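Long-range contact in methylenetetrahydrofolate--tRNA-(uracil-5-)-methyltransferase trmFO (Thermus thermophilus, PDB 3G5S), which probably catalyses the folate- and FAD-dependent methylation of uridine 54 to 5-methyluridine in tRNA: residues His308-Leu313 with Ala334-Gly339. Residues are numbered along the deposited sequence; the frame is centred on the assembly and turned at random.
Sequences HRNTYL and AGVLAG. With FAD (flavin-adenine dinucleotide), chain B.
V336 and N310 meet tip to tip where the loop between strand 331-333 and helix 343-361 faces strand 309-313, a worked example of how a loop that binds an FAD phosphate can serve two partners. At G335 a side chain would run into the FAD phosphate oxygen O1P. The next amide, V336 N, donates to O1P at 2.9 Å. With CG1 anti to the backbone N (chi1 165°), V336 lays that methyl 3.3 Å from N310 OD1 and also against T311 O, a buried carbonyl that has no hydrogen-bond partner; CG2 lies on the ribityl atoms C5' and C2' of FAD. V336 O lies 3.2 Å from Y312 CB; a water that accepts from N310 ND2 lies 2.8 Å from V336 O, to which it may donate. L337 provides the direct hydrogen bond: L313 N donates to L337 O at 2.9 Å (158° at the hydrogen). Their side chains cross obliquely, L313 CD1 4.0 Å from L337 CG. An alanine in place of L313 would probably leave a gap beside L337 CG and CD1, where CG and CD1 of the leucine now pack. G339 N bonds to V336 O, closing the 3-10 turn, and G339 CA lies near Y312 CD2; the Y312 OH bonds F390 O and the bound glutathione. Polar backbone groups thus divide the work, an amide holding phosphate and a carbonyl the strand, while L313 packs on L337 and V336 lies between FAD and the strand.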
loop_
_atom_site.group_PDB
_atom_site.type_symbol
_atom_site.label_atom_id
_atom_site.label_comp_id
_atom_site.label_asym_id
_atom_site.label_seq_id
_atom_site.Cartn_x
_atom_site.Cartn_y
_atom_site.Cartn_z
ATOM N N HIS A 308 -10.127 -6.567 4.448
ATOM C CA HIS A 308 -9.545 -7.669 5.189
ATOM C C HIS A 308 -8.874 -7.277 6.486
ATOM O O HIS A 308 -8.635 -6.100 6.769
ATOM C CB HIS A 308 -8.605 -8.524 4.327
ATOM C CG HIS A 308 -7.653 -7.735 3.484
ATOM N ND1 HIS A 308 -6.657 -6.950 4.018
ATOM C CD2 HIS A 308 -7.532 -7.637 2.139
ATOM C CE1 HIS A 308 -5.964 -6.395 3.038
ATOM N NE2 HIS A 308 -6.481 -6.788 1.889
ATOM N N ARG A 309 -8.605 -8.302 7.279
ATOM C CA ARG A 309 -7.811 -8.176 8.479
ATOM C C ARG A 309 -6.417 -7.693 8.092
ATOM O O ARG A 309 -5.743 -8.310 7.264
ATOM C CB ARG A 309 -7.745 -9.536 9.167
ATOM C CG ARG A 309 -6.751 -9.629 10.286
ATOM C CD ARG A 309 -7.301 -9.049 11.566
ATOM N NE ARG A 309 -6.343 -9.247 12.641
ATOM C CZ ARG A 309 -5.366 -8.394 12.926
ATOM N NH1 ARG A 309 -5.238 -7.276 12.229
ATOM N NH2 ARG A 309 -4.521 -8.655 13.912
ATOM N N ASN A 310 -5.992 -6.588 8.692
ATOM C CA ASN A 310 -4.773 -5.908 8.267
ATOM C C ASN A 310 -4.416 -4.850 9.293
ATOM O O ASN A 310 -5.031 -3.792 9.324
ATOM C CB ASN A 310 -5.013 -5.253 6.892
ATOM C CG ASN A 310 -3.743 -4.686 6.250
ATOM O OD1 ASN A 310 -3.009 -5.393 5.556
ATOM N ND2 ASN A 310 -3.506 -3.391 6.444
ATOM N N THR A 311 -3.431 -5.132 10.138
ATOM C CA THR A 311 -2.945 -4.138 11.091
ATOM C C THR A 311 -2.005 -3.159 10.412
ATOM O O THR A 311 -1.041 -3.562 9.759
ATOM C CB THR A 311 -2.229 -4.803 12.254
ATOM O OG1 THR A 311 -3.187 -5.574 12.984
ATOM C CG2 THR A 311 -1.637 -3.768 13.179
ATOM N N TYR A 312 -2.284 -1.871 10.571
ATOM C CA TYR A 312 -1.434 -0.846 9.991
ATOM C C TYR A 312 -1.588 0.484 10.714
ATOM O O TYR A 312 -2.594 0.743 11.379
ATOM C CB TYR A 312 -1.702 -0.695 8.477
ATOM C CG TYR A 312 -3.040 -0.068 8.145
ATOM C CD1 TYR A 312 -4.218 -0.802 8.225
ATOM C CD2 TYR A 312 -3.131 1.261 7.755
ATOM C CE1 TYR A 312 -5.442 -0.227 7.928
ATOM C CE2 TYR A 312 -4.352 1.843 7.452
ATOM C CZ TYR A 312 -5.509 1.093 7.543
ATOM O OH TYR A 312 -6.739 1.651 7.255
ATOM N N LEU A 313 -0.572 1.319 10.561
ATOM C CA LEU A 313 -0.521 2.643 11.157
ATOM C C LEU A 313 -1.058 3.737 10.247
ATOM O O LEU A 313 -1.033 3.617 9.015
ATOM C CB LEU A 313 0.926 2.988 11.491
ATOM C CG LEU A 313 1.572 2.084 12.537
ATOM C CD1 LEU A 313 3.065 2.319 12.555
ATOM C CD2 LEU A 313 0.965 2.323 13.919
ATOM N N ALA A 334 8.043 -0.184 8.378
ATOM C CA ALA A 334 8.106 -0.648 7.001
ATOM C C ALA A 334 7.091 -1.752 6.780
ATOM O O ALA A 334 6.605 -2.374 7.730
ATOM C CB ALA A 334 9.510 -1.138 6.667
ATOM N N GLY A 335 6.773 -1.996 5.512
ATOM C CA GLY A 335 5.834 -3.035 5.157
ATOM C C GLY A 335 4.407 -2.629 5.443
ATOM O O GLY A 335 4.075 -1.444 5.527
ATOM N N VAL A 336 3.541 -3.627 5.570
ATOM C CA VAL A 336 2.131 -3.368 5.810
ATOM C C VAL A 336 1.920 -2.499 7.057
ATOM O O VAL A 336 1.026 -1.652 7.083
ATOM C CB VAL A 336 1.363 -4.690 5.904
ATOM C CG1 VAL A 336 -0.021 -4.489 6.524
ATOM C CG2 VAL A 336 1.248 -5.297 4.515
ATOM N N LEU A 337 2.737 -2.694 8.087
ATOM C CA LEU A 337 2.585 -1.871 9.280
ATOM C C LEU A 337 2.656 -0.368 8.958
ATOM O O LEU A 337 1.988 0.449 9.597
ATOM C CB LEU A 337 3.639 -2.254 10.324
ATOM C CG LEU A 337 3.527 -1.518 11.662
ATOM C CD1 LEU A 337 2.252 -1.930 12.404
ATOM C CD2 LEU A 337 4.763 -1.777 12.510
ATOM N N ALA A 338 3.490 -0.007 7.979
ATOM C CA ALA A 338 3.672 1.387 7.571
ATOM C C ALA A 338 2.581 1.906 6.642
ATOM O O ALA A 338 2.604 3.083 6.274
ATOM C CB ALA A 338 5.033 1.571 6.908
ATOM N N GLY A 339 1.650 1.049 6.230
ATOM C CA GLY A 339 0.560 1.507 5.390
ATOM C C GLY A 339 0.657 1.162 3.912
ATOM O O GLY A 339 -0.099 1.720 3.114
HETATM P PA FAD B . 5.029 -10.105 6.903
HETATM O O1A FAD B . 3.755 -10.715 7.412
HETATM O O2A FAD B . 5.635 -10.664 5.653
HETATM O O5B FAD B . 6.162 -10.131 8.028
HETATM C C5B FAD B . 5.888 -9.751 9.363
HETATM C C4B FAD B . 6.721 -10.641 10.264
HETATM O O4B FAD B . 6.646 -10.159 11.595
HETATM C C3B FAD B . 6.193 -12.074 10.293
HETATM O O3B FAD B . 7.231 -12.997 10.021
HETATM C C2B FAD B . 5.641 -12.242 11.708
HETATM O O2B FAD B . 5.751 -13.548 12.235
HETATM C C1B FAD B . 6.495 -11.263 12.490
HETATM N N9A FAD B . 5.935 -10.694 13.725
HETATM C C8A FAD B . 4.698 -10.142 13.910
HETATM N N7A FAD B . 4.630 -9.643 15.162
HETATM C C5A FAD B . 5.826 -9.868 15.769
HETATM C C6A FAD B . 6.323 -9.579 17.032
HETATM N N6A FAD B . 5.667 -8.794 17.898
HETATM N N1A FAD B . 7.608 -9.945 17.328
HETATM C C2A FAD B . 8.394 -10.609 16.417
HETATM N N3A FAD B . 7.915 -10.900 15.160
HETATM C C4A FAD B . 6.650 -10.530 14.871
HETATM N N1 FAD B . 0.497 -9.502 -0.778
HETATM C C2 FAD B . 0.652 -9.630 -2.134
HETATM O O2 FAD B . 1.372 -8.852 -2.757
HETATM N N3 FAD B . -0.007 -10.646 -2.801
HETATM C C4 FAD B . -0.821 -11.553 -2.144
HETATM O O4 FAD B . -1.392 -12.455 -2.769
HETATM C C4X FAD B . -0.968 -11.413 -0.764
HETATM N N5 FAD B . -1.770 -12.278 -0.053
HETATM C C5X FAD B . -1.896 -12.130 1.313
HETATM C C6 FAD B . -2.701 -13.018 2.020
HETATM C C7 FAD B . -2.855 -12.886 3.393
HETATM C C7M FAD B . -3.727 -13.848 4.152
HETATM C C8 FAD B . -2.190 -11.863 4.061
HETATM C C8M FAD B . -2.345 -11.711 5.547
HETATM C C9 FAD B . -1.381 -10.974 3.356
HETATM C C9A FAD B . -1.229 -11.100 1.977
HETATM N N10 FAD B . -0.438 -10.204 1.269
HETATM C C10 FAD B . -0.307 -10.384 -0.095
HETATM C "C1'" FAD B . -0.268 -8.796 1.793
HETATM C "C2'" FAD B . 1.192 -8.396 2.067
HETATM O "O2'" FAD B . 1.854 -7.934 0.902
HETATM C "C3'" FAD B . 1.982 -9.517 2.741
HETATM O "O3'" FAD B . 1.384 -9.734 4.004
HETATM C "C4'" FAD B . 3.462 -9.188 2.929
HETATM O "O4'" FAD B . 4.116 -10.369 3.347
HETATM C "C5'" FAD B . 3.679 -8.049 3.920
HETATM O "O5'" FAD B . 5.046 -7.971 4.260
HETATM P P FAD B . 5.460 -7.495 5.730
HETATM O O1P FAD B . 4.858 -6.163 6.046
HETATM O O2P FAD B . 6.945 -7.620 5.819
HETATM O O3P FAD B . 4.731 -8.541 6.707
HETATM O O HOH W 1 -1.146 -1.692 5.295
#